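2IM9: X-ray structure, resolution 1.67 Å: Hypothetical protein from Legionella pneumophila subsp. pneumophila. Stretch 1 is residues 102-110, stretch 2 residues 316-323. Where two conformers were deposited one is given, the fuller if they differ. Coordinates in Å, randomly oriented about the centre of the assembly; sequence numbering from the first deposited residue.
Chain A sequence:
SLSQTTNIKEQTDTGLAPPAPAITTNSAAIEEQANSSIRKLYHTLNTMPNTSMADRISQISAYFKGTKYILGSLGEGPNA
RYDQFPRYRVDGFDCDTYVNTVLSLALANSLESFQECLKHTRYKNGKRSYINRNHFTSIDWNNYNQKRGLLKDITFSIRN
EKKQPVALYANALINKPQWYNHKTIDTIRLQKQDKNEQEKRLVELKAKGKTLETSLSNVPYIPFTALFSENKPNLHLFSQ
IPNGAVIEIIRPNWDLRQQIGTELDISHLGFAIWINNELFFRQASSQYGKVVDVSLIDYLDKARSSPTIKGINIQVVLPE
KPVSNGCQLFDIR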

ATOM      1  N   VAL A 102      -3.312   7.037   5.099  1.00 13.73           N
ATOM      2  CA  VAL A 102      -3.381   8.377   4.498  1.00 13.69           C
ATOM      3  C   VAL A 102      -4.592   8.513   3.558  1.00 13.97           C
ATOM      4  O   VAL A 102      -5.356   9.483   3.666  1.00 14.80           O
ATOM      5  CB  VAL A 102      -2.078   8.756   3.761  1.00 14.82           C
ATOM      6  CG1 VAL A 102      -2.297  10.049   2.946  1.00 14.14           C
ATOM      7  CG2 VAL A 102      -0.940   8.925   4.775  1.00 12.90           C
ATOM      8  N   LEU A 103      -4.766   7.545   2.655  1.00 13.81           N
ATOM      9  CA  LEU A 103      -5.892   7.579   1.722  1.00 14.64           C
ATOM     10  C   LEU A 103      -7.231   7.624   2.443  1.00 15.36           C
ATOM     11  O   LEU A 103      -8.096   8.430   2.093  1.00 14.84           O
ATOM     12  CB  LEU A 103      -5.856   6.387   0.761  1.00 14.62           C
ATOM     13  CG  LEU A 103      -4.756   6.447  -0.299  1.00 16.06           C
ATOM     14  CD1 LEU A 103      -4.792   5.159  -1.136  1.00 19.83           C
ATOM     15  CD2 LEU A 103      -4.879   7.706  -1.168  1.00 17.04           C
ATOM     16  N   SER A 104      -7.396   6.774   3.454  1.00 15.55           N
ATOM     17  CA  SER A 104      -8.659   6.715   4.190  1.00 16.37           C
ATOM     18  C   SER A 104      -8.925   8.000   4.974  1.00 16.73           C
ATOM     19  O   SER A 104     -10.072   8.438   5.037  1.00 17.90           O
ATOM     20  CB  SER A 104      -8.713   5.481   5.095  1.00 16.37           C
ATOM     21  OG  SER A 104      -8.538   4.298   4.323  1.00 16.90           O
ATOM     22  N   LEU A 105      -7.890   8.614   5.552  1.00 16.13           N
ATOM     23  CA  LEU A 105      -8.053   9.932   6.203  1.00 16.11           C
ATOM     24  C   LEU A 105      -8.439  10.993   5.164  1.00 17.05           C
ATOM     25  O   LEU A 105      -9.315  11.822   5.410  1.00 17.42           O
ATOM     26  CB  LEU A 105      -6.775  10.372   6.939  1.00 16.33           C
ATOM     27  CG  LEU A 105      -6.459   9.612   8.239  1.00 14.39           C
ATOM     28  CD1 LEU A 105      -4.996   9.766   8.628  1.00 14.55           C
ATOM     29  CD2 LEU A 105      -7.388  10.091   9.371  1.00 14.81           C
ATOM     30  N   ALA A 106      -7.792  10.950   4.002  1.00 16.62           N
ATOM     31  CA  ALA A 106      -8.038  11.969   2.980  1.00 17.72           C
ATOM     32  C   ALA A 106      -9.442  11.870   2.414  1.00 18.03           C
ATOM     33  O   ALA A 106     -10.035  12.881   2.042  1.00 18.85           O
ATOM     34  CB  ALA A 106      -6.996  11.879   1.852  1.00 16.81           C
ATOM     35  N   LEU A 107      -9.969  10.651   2.343  1.00 18.38           N
ATOM     36  CA  LEU A 107     -11.284  10.409   1.779  1.00 19.95           C
ATOM     37  C   LEU A 107     -12.436  10.735   2.718  1.00 20.15           C
ATOM     38  O   LEU A 107     -13.564  10.900   2.252  1.00 21.66           O
ATOM     39  CB  LEU A 107     -11.404   8.947   1.371  1.00 20.44           C
ATOM     40  CG  LEU A 107     -10.627   8.518   0.134  1.00 24.39           C
ATOM     41  CD1 LEU A 107     -10.774   7.016   0.036  1.00 27.00           C
ATOM     42  CD2 LEU A 107     -11.174   9.212  -1.108  1.00 26.81           C
ATOM     43  N   ALA A 108     -12.140  10.842   4.011  1.00 19.31           N
ATOM     44  CA  ALA A 108     -13.157  10.977   5.054  1.00 18.57           C
ATOM     45  C   ALA A 108     -13.134  12.360   5.666  1.00 18.60           C
ATOM     46  O   ALA A 108     -12.206  13.119   5.420  1.00 17.72           O
ATOM     47  CB  ALA A 108     -12.914   9.923   6.132  1.00 18.38           C
ATOM     48  N   ASN A 109     -14.153  12.668   6.482  1.00 18.75           N
ATOM     49  CA  ASN A 109     -14.281  13.958   7.163  0.50 18.83           C
ATOM     50  C   ASN A 109     -14.382  13.854   8.676  1.00 18.36           C
ATOM     51  O   ASN A 109     -14.641  14.852   9.356  1.00 18.36           O
ATOM     52  CB  ASN A 109     -15.536  14.688   6.688  0.50 19.31           C
ATOM     53  CG  ASN A 109     -15.348  15.376   5.369  0.50 20.17           C
ATOM     54  OD1 ASN A 109     -16.159  15.207   4.463  0.50 23.57           O
ATOM     55  ND2 ASN A 109     -14.293  16.178   5.252  0.50 22.76           N
ATOM     56  N   SER A 110     -14.218  12.648   9.204  1.00 17.75           N
ATOM     57  CA  SER A 110     -14.458  12.404  10.623  1.00 18.01           C
ATOM     58  C   SER A 110     -13.807  11.091  11.025  1.00 17.64           C
ATOM     59  O   SER A 110     -13.549  10.244  10.171  1.00 17.77           O
ATOM     60  CB  SER A 110     -15.968  12.322  10.887  1.00 18.06           C
ATOM     61  OG  SER A 110     -16.530  11.142  10.321  1.00 17.13           O
ATOM     62  N   VAL A 316      -3.962   7.080  -9.509  1.00 16.46           N
ATOM     63  CA  VAL A 316      -4.471   8.317  -8.916  1.00 16.41           C
ATOM     64  C   VAL A 316      -5.777   8.027  -8.200  1.00 16.83           C
ATOM     65  O   VAL A 316      -6.432   7.024  -8.472  1.00 16.55           O
ATOM     66  CB  VAL A 316      -4.691   9.440  -9.942  1.00 16.72           C
ATOM     67  CG1 VAL A 316      -3.364   9.855 -10.586  1.00 18.17           C
ATOM     68  CG2 VAL A 316      -5.689   9.002 -11.010  1.00 15.91           C
ATOM     69  N   VAL A 317      -6.113   8.884  -7.247  1.00 17.02           N
ATOM     70  CA  VAL A 317      -7.333   8.746  -6.468  1.00 17.75           C
ATOM     71  C   VAL A 317      -8.427   9.488  -7.231  1.00 18.34           C
ATOM     72  O   VAL A 317      -8.225  10.629  -7.644  1.00 18.83           O
ATOM     73  CB  VAL A 317      -7.161   9.352  -5.062  1.00 17.31           C
ATOM     74  CG1 VAL A 317      -8.509   9.422  -4.301  1.00 18.51           C
ATOM     75  CG2 VAL A 317      -6.124   8.573  -4.275  1.00 18.54           C
ATOM     76  N   LEU A 318      -9.578   8.848  -7.395  1.00 19.01           N
ATOM     77  CA  LEU A 318     -10.648   9.420  -8.222  1.00 20.22           C
ATOM     78  C   LEU A 318     -11.608  10.370  -7.486  1.00 21.33           C
ATOM     79  O   LEU A 318     -11.957  11.439  -8.022  1.00 21.83           O
ATOM     80  CB  LEU A 318     -11.440   8.304  -8.899  1.00 20.46           C
ATOM     81  CG  LEU A 318     -10.717   7.488  -9.964  1.00 21.03           C
ATOM     82  CD1 LEU A 318     -11.593   6.307 -10.380  1.00 20.76           C
ATOM     83  CD2 LEU A 318     -10.341   8.371 -11.156  1.00 22.42           C
ATOM     84  N   PRO A 319     -12.093   9.974  -6.294  1.00 21.99           N
ATOM     85  CA  PRO A 319     -13.008  10.881  -5.587  1.00 22.88           C
ATOM     86  C   PRO A 319     -12.423  12.288  -5.440  1.00 23.97           C
ATOM     87  O   PRO A 319     -11.249  12.444  -5.082  1.00 23.61           O
ATOM     88  CB  PRO A 319     -13.166  10.220  -4.223  1.00 22.49           C
ATOM     89  CG  PRO A 319     -12.947   8.786  -4.492  1.00 22.76           C
ATOM     90  CD  PRO A 319     -11.902   8.713  -5.551  1.00 21.87           C
ATOM     91  N   GLU A 320     -13.232  13.301  -5.737  1.00 25.28           N
ATOM     92  CA  GLU A 320     -12.772  14.697  -5.705  1.00 27.58           C
ATOM     93  C   GLU A 320     -12.934  15.357  -4.342  1.00 27.37           C
ATOM     94  O   GLU A 320     -12.206  16.288  -4.007  1.00 26.63           O
ATOM     95  CB  GLU A 320     -13.495  15.535  -6.771  1.00 27.53           C
ATOM     96  CG  GLU A 320     -13.164  15.106  -8.202  1.00 30.64           C
ATOM     97  CD  GLU A 320     -13.804  15.987  -9.259  1.00 31.56           C
ATOM     98  OE1 GLU A 320     -15.031  16.250  -9.178  1.00 37.77           O
ATOM     99  OE2 GLU A 320     -13.072  16.413 -10.181  1.00 37.95           O
ATOM    100  N   LYS A 321     -13.899  14.884  -3.560  1.00 27.20           N
ATOM    101  CA  LYS A 321     -14.140  15.471  -2.247  1.00 28.91           C
ATOM    102  C   LYS A 321     -14.335  14.388  -1.193  1.00 28.38           C
ATOM    103  O   LYS A 321     -14.748  13.292  -1.526  1.00 28.25           O
ATOM    104  CB  LYS A 321     -15.343  16.430  -2.295  1.00 28.70           C
ATOM    105  CG  LYS A 321     -16.679  15.756  -2.486  1.00 30.72           C
ATOM    106  CD  LYS A 321     -17.815  16.773  -2.473  1.00 31.55           C
ATOM    107  CE  LYS A 321     -19.121  16.140  -1.985  1.00 34.92           C
ATOM    108  NZ  LYS A 321     -20.221  17.162  -1.889  1.00 35.49           N
ATOM    109  N   PRO A 322     -14.015  14.694   0.073  1.00 28.83           N
ATOM    110  CA  PRO A 322     -14.166  13.688   1.117  1.00 29.14           C
ATOM    111  C   PRO A 322     -15.629  13.460   1.485  1.00 30.03           C
ATOM    112  O   PRO A 322     -16.490  14.294   1.169  1.00 30.16           O
ATOM    113  CB  PRO A 322     -13.381  14.274   2.288  1.00 29.44           C
ATOM    114  CG  PRO A 322     -13.396  15.754   2.068  1.00 29.06           C
ATOM    115  CD  PRO A 322     -13.465  15.964   0.589  1.00 28.73           C
ATOM    116  N   VAL A 323     -15.910  12.336   2.141  1.00 30.47           N
ATOM    117  CA  VAL A 323     -17.297  11.941   2.424  1.00 31.05           C
ATOM    118  C   VAL A 323     -17.552  11.645   3.901  1.00 30.79           C
ATOM    119  O   VAL A 323     -16.611  11.520   4.691  1.00 30.32           O
ATOM    120  CB  VAL A 323     -17.751  10.754   1.526  1.00 31.28           C
ATOM    121  CG1 VAL A 323     -17.718  11.158   0.052  1.00 32.63           C
ATOM    122  CG2 VAL A 323     -16.885   9.506   1.755  1.00 31.21           C
TER

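The contact has two parts: an apolar patch where the helix of stretch 1 faces Val 317 and Pro 319, and a polar backbone junction where the chain leaves that helix.

In the patch, the leucines reach their partners through side-chain extension. CA-to-CB of Leu 103 points sideways to stretch 2 and that of Leu 107 points away, yet both ends come nearer. Each adopts the mt rotamer (chi1/chi2 -72°/177° and -73°/173°), a combination common for leucine in helices, and in each it is CD2 that makes the closest approach. Leu 103 CD2 lies 3.5 Å from Val 317 CG2, while Leu 107 CD2 lies 4.2 Å from Val 317 CG1 and 3.8 Å from Pro 319 CB. Val 317, with chi1 at 171° (t) and CA-to-CB directed toward the helix, therefore offers one methyl to each leucine. The CA atoms of Leu 103 and Val 317 remain 8.4 Å apart, so side chains span this gap.

At Leu 107 and Pro 322 the CA separation falls to 4.4 Å, and main chain meets main chain. Val 323 N donates to Leu 107 O at 2.8 Å, with an N-H...O angle of 154°; this is the one hydrogen bond assigned between the stretches. Close by, Ala 108 CA approaches Val 323 O at 3.5 Å in a CA-H...O contact with an angle of 144° at the hydrogen.

Pro 322 has no amide hydrogen to donate, and its C-gamma endo ring packs against stretch 1: CB is 3.6 Å from Ala 106 O and 3.5 Å from Ala 108 O. Asn 109, in the conformer given, has chi1 -80° (m) and chi2 130°, placing ND2 3.3 Å from Pro 322 CG. Its OD1 is 3.4 Å from Pro 322 O, but both are acceptors, so this proximity is not a hydrogen bond.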